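Local coordinates for protein predicted protease of the collagenase family (Methanopyrus kandleri, PDB 5D88) that binds zinc and, as a TIM-barrel member of peptidase family U32, probably hydrolyses peptide bonds, at residues A[169-175]-A[236-242]; A[185-191]-A[242-248]; A[102-107]-A[128-133]. All coordinates share one frame; numbering follows the deposited sequence.

Contact 1: residues A[169-175]-A[236-242]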
loop_
_atom_site.group_PDB
_atom_site.type_symbol
_atom_site.label_atom_id
_atom_site.label_comp_id
_atom_site.label_asym_id
_atom_site.label_seq_id
_atom_site.Cartn_x
_atom_site.Cartn_y
_atom_site.Cartn_z
ATOM N N ASN A 169 -6.102 14.325 -11.782
ATOM C CA ASN A 169 -5.402 15.084 -12.808
ATOM C C ASN A 169 -6.306 16.054 -13.551
ATOM O O ASN A 169 -5.796 17.007 -14.146
ATOM C CB ASN A 169 -4.771 14.136 -13.816
ATOM C CG ASN A 169 -3.474 13.565 -13.337
ATOM O OD1 ASN A 169 -3.034 13.850 -12.221
ATOM N ND2 ASN A 169 -2.832 12.754 -14.183
ATOM N N SER A 170 -7.621 15.830 -13.558
ATOM C CA SER A 170 -8.545 16.755 -14.207
ATOM C C SER A 170 -9.581 17.297 -13.235
ATOM O O SER A 170 -10.614 17.817 -13.667
ATOM C CB SER A 170 -9.264 16.090 -15.390
ATOM O OG SER A 170 -8.385 15.793 -16.454
ATOM N N ASN A 171 -9.329 17.205 -11.939
ATOM C CA ASN A 171 -10.343 17.475 -10.927
ATOM C C ASN A 171 -10.041 18.827 -10.284
ATOM O O ASN A 171 -9.279 18.917 -9.321
ATOM C CB ASN A 171 -10.388 16.349 -9.896
ATOM C CG ASN A 171 -11.634 16.412 -9.033
ATOM O OD1 ASN A 171 -12.123 17.490 -8.724
ATOM N ND2 ASN A 171 -12.146 15.259 -8.639
ATOM N N GLU A 172 -10.675 19.884 -10.806
ATOM C CA GLU A 172 -10.367 21.226 -10.315
ATOM C C GLU A 172 -10.742 21.375 -8.847
ATOM O O GLU A 172 -9.980 21.948 -8.059
ATOM C CB GLU A 172 -11.080 22.282 -11.157
ATOM C CG GLU A 172 -10.728 23.720 -10.764
ATOM C CD GLU A 172 -11.715 24.355 -9.775
ATOM O OE1 GLU A 172 -12.944 24.299 -10.016
ATOM O OE2 GLU A 172 -11.253 24.929 -8.759
ATOM N N GLU A 173 -11.910 20.862 -8.463
ATOM C CA GLU A 173 -12.396 21.017 -7.094
ATOM C C GLU A 173 -11.437 20.379 -6.098
ATOM O O GLU A 173 -11.102 20.973 -5.066
ATOM C CB GLU A 173 -13.778 20.384 -6.982
ATOM C CG GLU A 173 -14.507 20.595 -5.675
ATOM C CD GLU A 173 -15.749 19.707 -5.566
ATOM O OE1 GLU A 173 -15.613 18.543 -5.117
ATOM O OE2 GLU A 173 -16.851 20.159 -5.954
ATOM N N GLU A 174 -11.000 19.155 -6.383
ATOM C CA GLU A 174 -10.173 18.445 -5.419
ATOM C C GLU A 174 -8.744 18.977 -5.414
ATOM O O GLU A 174 -8.119 19.079 -4.351
ATOM C CB GLU A 174 -10.233 16.946 -5.697
ATOM C CG GLU A 174 -11.621 16.389 -5.373
ATOM C CD GLU A 174 -11.785 14.887 -5.589
ATOM O OE1 GLU A 174 -10.776 14.150 -5.628
ATOM O OE2 GLU A 174 -12.947 14.442 -5.713
ATOM N N VAL A 175 -8.212 19.363 -6.572
ATOM C CA VAL A 175 -6.894 19.982 -6.562
ATOM C C VAL A 175 -6.951 21.307 -5.817
ATOM O O VAL A 175 -6.034 21.650 -5.066
ATOM C CB VAL A 175 -6.355 20.140 -7.994
ATOM C CG1 VAL A 175 -5.091 21.006 -8.010
ATOM C CG2 VAL A 175 -6.065 18.762 -8.581
ATOM N N GLU A 236 -5.470 11.757 -19.396
ATOM C CA GLU A 236 -5.980 13.109 -19.500
ATOM C C GLU A 236 -5.454 13.938 -18.344
ATOM O O GLU A 236 -5.215 13.427 -17.251
ATOM C CB GLU A 236 -7.506 13.090 -19.478
ATOM C CG GLU A 236 -8.122 12.196 -20.549
ATOM C CD GLU A 236 -8.252 12.892 -21.893
ATOM O OE1 GLU A 236 -8.092 14.132 -21.950
ATOM O OE2 GLU A 236 -8.520 12.200 -22.900
ATOM N N VAL A 237 -5.278 15.234 -18.580
ATOM C CA VAL A 237 -4.795 16.108 -17.524
ATOM C C VAL A 237 -5.229 17.527 -17.826
ATOM O O VAL A 237 -5.400 17.907 -18.982
ATOM C CB VAL A 237 -3.260 16.008 -17.388
ATOM C CG1 VAL A 237 -2.602 16.366 -18.702
ATOM C CG2 VAL A 237 -2.771 16.883 -16.237
ATOM N N ARG A 238 -5.383 18.313 -16.776
ATOM C CA ARG A 238 -5.620 19.747 -16.870
ATOM C C ARG A 238 -4.372 20.432 -16.316
ATOM O O ARG A 238 -4.234 20.636 -15.107
ATOM C CB ARG A 238 -6.890 20.117 -16.127
ATOM C CG ARG A 238 -8.135 19.761 -16.939
ATOM C CD ARG A 238 -9.395 20.163 -16.233
ATOM N NE ARG A 238 -9.445 21.608 -16.067
ATOM C CZ ARG A 238 -10.326 22.248 -15.307
ATOM N NH1 ARG A 238 -11.237 21.561 -14.623
ATOM N NH2 ARG A 238 -10.290 23.573 -15.226
ATOM N N GLU A 239 -3.441 20.765 -17.217
ATOM C CA GLU A 239 -2.125 21.208 -16.766
ATOM C C GLU A 239 -2.199 22.519 -16.018
ATOM O O GLU A 239 -1.355 22.780 -15.157
ATOM C CB GLU A 239 -1.169 21.363 -17.943
ATOM C CG GLU A 239 -0.785 20.066 -18.597
ATOM C CD GLU A 239 0.347 20.246 -19.579
ATOM O OE1 GLU A 239 0.834 21.393 -19.733
ATOM O OE2 GLU A 239 0.757 19.233 -20.187
ATOM N N GLU A 240 -3.191 23.353 -16.333
ATOM C CA GLU A 240 -3.322 24.648 -15.679
ATOM C C GLU A 240 -3.551 24.514 -14.179
ATOM O O GLU A 240 -3.393 25.503 -13.454
ATOM C CB GLU A 240 -4.462 25.455 -16.333
ATOM C CG GLU A 240 -5.891 24.948 -16.069
ATOM C CD GLU A 240 -6.342 23.833 -17.013
ATOM O OE1 GLU A 240 -5.507 23.246 -17.735
ATOM O OE2 GLU A 240 -7.552 23.536 -17.025
ATOM N N LEU A 241 -3.913 23.319 -13.692
ATOM C CA LEU A 241 -4.110 23.119 -12.262
ATOM C C LEU A 241 -2.812 22.880 -11.523
ATOM O O LEU A 241 -2.812 22.871 -10.289
ATOM C CB LEU A 241 -5.028 21.919 -11.998
ATOM C CG LEU A 241 -6.387 21.866 -12.715
ATOM C CD1 LEU A 241 -7.173 20.583 -12.373
ATOM C CD2 LEU A 241 -7.172 23.084 -12.337
ATOM N N PHE A 242 -1.712 22.675 -12.232
ATOM C CA PHE A 242 -0.508 22.160 -11.605
ATOM C C PHE A 242 0.676 23.069 -11.881
ATOM O O PHE A 242 0.705 23.818 -12.853
ATOM C CB PHE A 242 -0.226 20.748 -12.096
ATOM C CG PHE A 242 -1.288 19.767 -11.716
ATOM C CD1 PHE A 242 -1.290 19.185 -10.463
ATOM C CD2 PHE A 242 -2.305 19.447 -12.608
ATOM C CE1 PHE A 242 -2.277 18.272 -10.116
ATOM C CE2 PHE A 242 -3.295 18.557 -12.267
ATOM C CZ PHE A 242 -3.284 17.963 -11.016
HETATM O O HOH W 1 -3.035 12.337 -16.707
HETATM O O HOH W 2 -7.681 13.205 -15.818
#
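L241 lays one methyl over the first turn of helix 172-181, its CD1 3.9 Å from E172 CA, while CD2 meets E172 CG, the two side chains crossing at about a right angle. V175 continues this apolar seam: its CG1 faces L241 CB, and CG2 reaches F242 CZ at 3.8 Å. N169 O lies at the edge of the F242 ring and also accepts the backbone N of R238 at 3.0 Å. The R238 side chain runs along S170, its CD 3.7 Å from S170 O, and a bend at chi3 (63°) lets NE and NH2 both turn onto E240 OE2, with NE at 2.9 Å in a salt bridge. The guanidinium thereby sits beside E172 CB, with L241 CD2 above one face. With an alanine here, the E240 carboxylate is likely to lose its charged mate, and a gap to open beside S170 and E172. A water bridges S170 OG and E236 O, and N169 ND2 turns to A189 O of strand 185-190. N171 OD1, accepting from E174 N, makes a classic N-cap for a helix packed, as in TIM barrels, outside the sheet, here against the loop leading into strand 244-247.

Contact 2: residues A[185-191]-A[242-248]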
loop_
_atom_site.group_PDB
_atom_site.type_symbol
_atom_site.label_atom_id
_atom_site.label_comp_id
_atom_site.label_asym_id
_atom_site.label_seq_id
_atom_site.Cartn_x
_atom_site.Cartn_y
_atom_site.Cartn_z
ATOM N N GLU A 185 4.560 22.965 -4.042
ATOM C CA GLU A 185 4.255 22.849 -5.452
ATOM C C GLU A 185 3.475 21.565 -5.692
ATOM O O GLU A 185 3.700 20.547 -5.034
ATOM C CB GLU A 185 5.548 22.826 -6.270
ATOM C CG GLU A 185 6.447 24.022 -6.047
ATOM C CD GLU A 185 5.811 25.295 -6.503
ATOM O OE1 GLU A 185 5.611 25.423 -7.719
ATOM O OE2 GLU A 185 5.514 26.166 -5.652
ATOM N N LEU A 186 2.558 21.606 -6.649
ATOM C CA LEU A 186 1.813 20.412 -7.019
ATOM C C LEU A 186 2.206 19.942 -8.412
ATOM O O LEU A 186 2.248 20.731 -9.366
ATOM C CB LEU A 186 0.313 20.651 -6.957
ATOM C CG LEU A 186 -0.196 21.022 -5.578
ATOM C CD1 LEU A 186 -1.676 21.232 -5.703
ATOM C CD2 LEU A 186 0.105 19.954 -4.533
ATOM N N ARG A 187 2.453 18.644 -8.516
ATOM C CA ARG A 187 2.836 17.980 -9.748
ATOM C C ARG A 187 1.749 16.999 -10.153
ATOM O O ARG A 187 1.090 16.389 -9.301
ATOM C CB ARG A 187 4.153 17.235 -9.548
ATOM C CG ARG A 187 4.671 16.445 -10.737
ATOM C CD ARG A 187 5.975 15.703 -10.391
ATOM N NE ARG A 187 7.142 16.569 -10.427
ATOM C CZ ARG A 187 8.399 16.144 -10.432
ATOM N NH1 ARG A 187 8.681 14.845 -10.412
ATOM N NH2 ARG A 187 9.386 17.025 -10.458
ATOM N N THR A 188 1.588 16.839 -11.466
ATOM C CA THR A 188 0.718 15.827 -12.045
ATOM C C THR A 188 1.546 14.872 -12.885
ATOM O O THR A 188 2.445 15.296 -13.620
ATOM C CB THR A 188 -0.376 16.467 -12.911
ATOM O OG1 THR A 188 -1.142 15.443 -13.537
ATOM C CG2 THR A 188 0.218 17.368 -13.984
ATOM N N ALA A 189 1.258 13.584 -12.748
ATOM C CA ALA A 189 1.913 12.535 -13.520
ATOM C C ALA A 189 0.987 12.090 -14.631
ATOM O O ALA A 189 -0.154 11.719 -14.363
ATOM C CB ALA A 189 2.256 11.338 -12.637
ATOM N N VAL A 190 1.488 12.114 -15.868
ATOM C CA VAL A 190 0.713 11.748 -17.057
ATOM C C VAL A 190 1.177 10.392 -17.567
ATOM O O VAL A 190 2.362 10.203 -17.858
ATOM C CB VAL A 190 0.861 12.804 -18.159
ATOM C CG1 VAL A 190 0.022 12.429 -19.378
ATOM C CG2 VAL A 190 0.500 14.185 -17.600
ATOM N N GLY A 191 0.232 9.475 -17.733
ATOM C CA GLY A 191 0.555 8.121 -18.101
ATOM C C GLY A 191 0.770 7.238 -16.909
ATOM O O GLY A 191 1.411 6.187 -17.031
ATOM N N PHE A 242 -1.712 22.675 -12.232
ATOM C CA PHE A 242 -0.508 22.160 -11.605
ATOM C C PHE A 242 0.676 23.069 -11.881
ATOM O O PHE A 242 0.705 23.818 -12.853
ATOM C CB PHE A 242 -0.226 20.748 -12.096
ATOM C CG PHE A 242 -1.288 19.767 -11.716
ATOM C CD1 PHE A 242 -1.290 19.185 -10.463
ATOM C CD2 PHE A 242 -2.305 19.447 -12.608
ATOM C CE1 PHE A 242 -2.277 18.272 -10.116
ATOM C CE2 PHE A 242 -3.295 18.557 -12.267
ATOM C CZ PHE A 242 -3.284 17.963 -11.016
ATOM N N ASP A 243 1.650 23.005 -10.985
ATOM C CA ASP A 243 2.894 23.732 -11.143
ATOM C C ASP A 243 3.911 22.980 -11.979
ATOM O O ASP A 243 4.787 23.616 -12.585
ATOM C CB ASP A 243 3.496 24.006 -9.764
ATOM C CG ASP A 243 2.537 24.734 -8.852
ATOM O OD1 ASP A 243 2.199 25.895 -9.155
ATOM O OD2 ASP A 243 2.111 24.142 -7.847
ATOM N N GLU A 244 3.803 21.647 -12.019
ATOM C CA GLU A 244 4.764 20.771 -12.674
ATOM C C GLU A 244 4.017 19.643 -13.341
ATOM O O GLU A 244 3.046 19.131 -12.779
ATOM C CB GLU A 244 5.759 20.156 -11.683
ATOM C CG GLU A 244 6.562 21.191 -10.948
ATOM C CD GLU A 244 7.563 20.620 -9.958
ATOM O OE1 GLU A 244 7.788 19.382 -9.922
ATOM O OE2 GLU A 244 8.134 21.437 -9.200
ATOM N N VAL A 245 4.500 19.239 -14.515
ATOM C CA VAL A 245 3.953 18.121 -15.267
ATOM C C VAL A 245 5.061 17.107 -15.437
ATOM O O VAL A 245 6.164 17.457 -15.868
ATOM C CB VAL A 245 3.406 18.551 -16.642
ATOM C CG1 VAL A 245 2.916 17.345 -17.417
ATOM C CG2 VAL A 245 2.279 19.519 -16.473
ATOM N N PHE A 246 4.769 15.862 -15.100
ATOM C CA PHE A 246 5.725 14.767 -15.191
ATOM C C PHE A 246 5.168 13.770 -16.192
ATOM O O PHE A 246 4.134 13.139 -15.940
ATOM C CB PHE A 246 5.934 14.148 -13.812
ATOM C CG PHE A 246 6.730 12.880 -13.799
ATOM C CD1 PHE A 246 7.766 12.646 -14.687
ATOM C CD2 PHE A 246 6.445 11.913 -12.845
ATOM C CE1 PHE A 246 8.487 11.445 -14.629
ATOM C CE2 PHE A 246 7.176 10.724 -12.781
ATOM C CZ PHE A 246 8.190 10.496 -13.676
ATOM N N ILE A 247 5.854 13.636 -17.318
ATOM C CA ILE A 247 5.445 12.724 -18.379
ATOM C C ILE A 247 6.139 11.386 -18.174
ATOM O O ILE A 247 7.370 11.305 -18.240
ATOM C CB ILE A 247 5.792 13.303 -19.755
ATOM C CG1 ILE A 247 5.173 14.687 -19.913
ATOM C CG2 ILE A 247 5.360 12.350 -20.838
ATOM C CD1 ILE A 247 3.683 14.691 -19.778
ATOM N N LEU A 248 5.357 10.321 -17.956
ATOM C CA LEU A 248 5.950 8.986 -17.856
ATOM C C LEU A 248 6.119 8.342 -19.225
ATOM O O LEU A 248 7.230 7.986 -19.621
ATOM C CB LEU A 248 5.094 8.060 -17.004
ATOM C CG LEU A 248 5.219 8.141 -15.518
ATOM C CD1 LEU A 248 4.566 9.432 -15.142
ATOM C CD2 LEU A 248 4.553 6.961 -14.870
#
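R187 runs alongside E244 from its first carbon outward: CB lies 4.0 Å from E244 CB, CG is 3.7 Å from E244 O, and CD reaches F246 CB. A bend at chi3 (-79°) then brings NE and NH2 side-on to one oxygen, each 2.9 Å from E244 OE1, which both meet nearly along its C-O bond. Beyond the salt bridge, NH2 also bonds Q81 and the guanidinium makes a cation-pi contact with W25, so the charge is held inside the barrel. The backbones beneath are neighbouring parallel strands of the TIM barrel, the seventh and eighth in its order, paired from R187 with E244 to V190 with I247 by bonds such as T188 N to E244 O. On the opposite face of the sheet, T188 CB sits 3.4 Å above the centre of the F242 ring, a CH-pi contact only 6° off the ring normal, and V190 lies side by side with I247. Where the strands begin, L186 N gives a nearly straight bond of 2.8 Å to D243 OD2, on the anti lone pair, while L186 O accepts from both D243 N and E244 N. The nearby E185 and D243 carboxylates probably repel one another, an effect that R23, paired with E185, and R179, paired with D243, are likely to offset.

Contact 3: residues A[102-107]-A[128-133]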
loop_
_atom_site.group_PDB
_atom_site.type_symbol
_atom_site.label_atom_id
_atom_site.label_comp_id
_atom_site.label_asym_id
_atom_site.label_seq_id
_atom_site.Cartn_x
_atom_site.Cartn_y
_atom_site.Cartn_z
ATOM N N LEU A 102 20.266 3.768 4.809
ATOM C CA LEU A 102 19.503 4.824 4.160
ATOM C C LEU A 102 20.377 6.038 3.895
ATOM O O LEU A 102 20.364 6.600 2.798
ATOM C CB LEU A 102 18.305 5.201 5.029
ATOM C CG LEU A 102 17.471 6.377 4.540
ATOM C CD1 LEU A 102 16.946 6.106 3.111
ATOM C CD2 LEU A 102 16.335 6.623 5.501
ATOM N N ARG A 103 21.155 6.459 4.894
ATOM C CA ARG A 103 22.004 7.624 4.698
ATOM C C ARG A 103 23.055 7.349 3.636
ATOM O O ARG A 103 23.408 8.244 2.863
ATOM C CB ARG A 103 22.670 8.037 6.016
ATOM C CG ARG A 103 21.707 8.469 7.105
ATOM C CD ARG A 103 20.976 9.754 6.740
ATOM N NE ARG A 103 21.922 10.798 6.374
ATOM C CZ ARG A 103 22.450 11.668 7.228
ATOM N NH1 ARG A 103 22.106 11.661 8.512
ATOM N NH2 ARG A 103 23.321 12.560 6.795
ATOM N N SER A 104 23.583 6.120 3.583
ATOM C CA SER A 104 24.535 5.796 2.525
ATOM C C SER A 104 23.906 5.964 1.149
ATOM O O SER A 104 24.543 6.479 0.219
ATOM C CB SER A 104 25.044 4.372 2.680
ATOM O OG SER A 104 26.101 4.187 1.787
ATOM N N THR A 105 22.668 5.501 0.995
ATOM C CA THR A 105 21.947 5.644 -0.272
ATOM C C THR A 105 21.720 7.114 -0.616
ATOM O O THR A 105 21.968 7.546 -1.748
ATOM C CB THR A 105 20.621 4.884 -0.189
ATOM O OG1 THR A 105 20.890 3.487 -0.065
ATOM C CG2 THR A 105 19.751 5.090 -1.447
ATOM N N LEU A 106 21.259 7.908 0.352
ATOM C CA LEU A 106 21.017 9.311 0.054
ATOM C C LEU A 106 22.319 10.048 -0.230
ATOM O O LEU A 106 22.339 10.938 -1.081
ATOM C CB LEU A 106 20.246 9.966 1.193
ATOM C CG LEU A 106 18.907 9.279 1.467
ATOM C CD1 LEU A 106 18.196 9.945 2.610
ATOM C CD2 LEU A 106 18.035 9.269 0.238
ATOM N N ASP A 107 23.419 9.683 0.442
ATOM C CA ASP A 107 24.712 10.267 0.098
ATOM C C ASP A 107 25.077 9.969 -1.343
ATOM O O ASP A 107 25.646 10.814 -2.043
ATOM C CB ASP A 107 25.818 9.725 0.993
ATOM C CG ASP A 107 25.773 10.265 2.388
ATOM O OD1 ASP A 107 24.997 11.202 2.692
ATOM O OD2 ASP A 107 26.568 9.727 3.188
ATOM N N VAL A 128 13.668 12.175 6.426
ATOM C CA VAL A 128 15.129 12.157 6.490
ATOM C C VAL A 128 15.721 13.062 5.415
ATOM O O VAL A 128 16.666 13.819 5.681
ATOM C CB VAL A 128 15.660 10.715 6.365
ATOM C CG1 VAL A 128 17.178 10.709 6.313
ATOM C CG2 VAL A 128 15.194 9.843 7.539
ATOM N N LEU A 129 15.193 12.986 4.184
ATOM C CA LEU A 129 15.691 13.830 3.097
ATOM C C LEU A 129 15.547 15.302 3.428
ATOM O O LEU A 129 16.486 16.085 3.239
ATOM C CB LEU A 129 14.951 13.532 1.788
ATOM C CG LEU A 129 15.552 12.428 0.964
ATOM C CD1 LEU A 129 14.511 11.966 -0.055
ATOM C CD2 LEU A 129 16.855 12.913 0.279
ATOM N N ALA A 130 14.371 15.702 3.917
ATOM C CA ALA A 130 14.126 17.117 4.194
ATOM C C ALA A 130 14.988 17.627 5.345
ATOM O O ALA A 130 15.425 18.781 5.339
ATOM C CB ALA A 130 12.653 17.336 4.514
ATOM N N THR A 131 15.210 16.789 6.351
ATOM C CA THR A 131 15.964 17.198 7.527
ATOM C C THR A 131 17.464 17.254 7.262
ATOM O O THR A 131 18.134 18.196 7.697
ATOM C CB THR A 131 15.653 16.256 8.682
ATOM O OG1 THR A 131 14.266 16.382 8.999
ATOM C CG2 THR A 131 16.446 16.621 9.909
ATOM N N GLU A 132 18.021 16.256 6.578
ATOM C CA GLU A 132 19.470 16.077 6.533
ATOM C C GLU A 132 20.133 16.470 5.218
ATOM O O GLU A 132 21.374 16.551 5.174
ATOM C CB GLU A 132 19.819 14.610 6.851
ATOM C CG GLU A 132 19.254 14.098 8.190
ATOM C CD GLU A 132 19.824 14.816 9.397
ATOM O OE1 GLU A 132 20.703 15.669 9.223
ATOM O OE2 GLU A 132 19.384 14.541 10.531
ATOM N N TYR A 133 19.363 16.696 4.153
ATOM C CA TYR A 133 19.901 16.974 2.830
ATOM C C TYR A 133 19.339 18.295 2.324
ATOM O O TYR A 133 18.488 18.921 2.963
ATOM C CB TYR A 133 19.607 15.808 1.860
ATOM C CG TYR A 133 20.375 14.579 2.273
ATOM C CD1 TYR A 133 19.865 13.727 3.235
ATOM C CD2 TYR A 133 21.645 14.311 1.763
ATOM C CE1 TYR A 133 20.576 12.623 3.673
ATOM C CE2 TYR A 133 22.359 13.205 2.184
ATOM C CZ TYR A 133 21.816 12.366 3.150
ATOM O OH TYR A 133 22.503 11.269 3.621
#
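The Y133 ring and the R103 guanidinium stand nearly perpendicular, their planes 84° apart, and meet through the phenol oxygen. L106 CB lies over one face of the ring in a CH-pi contact, 3.9 Å from the centroid, while D107 OD1 is at the ring's edge, near its plane. Over one face of the guanidinium sits E132 CB, close to the centre, and at the edge is Y133 OH. That hydroxyl is gripped twice: it accepts from R103 NE at 2.9 Å in a nearly straight bond and donates to D107 OD1 at 2.7 Å, approaching from above the carboxylate plane. With one bond taken and one given, the rotation of the hydroxyl is fixed, and a single oxygen ties R103 to D107. Successive bends of the R103 chain, at chi2 (-66°) and chi3 (-53°), bring NE to the phenol oxygen, while NH1 reaches Y99 OH. The E132 carboxylate is almost parallel to the guanidinium, but its OE1 stays 4.3 Å from R103 NH1, so any attraction there is of charge alone. Beneath this polar layer the helices pack through aliphatic tips: L106 CD1 touches V128 CG1, L106 CD2 meets L129 CD2 at 3.8 Å, and L102 and V128 reach each other tip to tip. Helix 98-113, strand 117-120 and helix 123-132 follow one another in the chain, the helix-strand-helix succession of a TIM barrel; the two helix segments cross steeply, L129 rests on V118 and V120 of the strand between, and L106 also packs on M84.

How the contacts relate
Contacts 1 and 2 form one continuous region: they share F242, their centres are about 10 Å apart, and their segments alternate along the chain. Within the loop before strand 244-247, V237 CG2 packs 3.5 Å from T188 OG1 of strand 185-190, and E239 CD lies against V245 CG2, which joins the loop to the strand it enters. Contact 3 closes earlier in the chain and lies on the opposite side of its centre; its nearest atoms are about 12 Å from contact 2 and about 20 Å from contact 1. All three lie away from the zinc site of C88 and H209, one joined region and one distant packing in the same barrel.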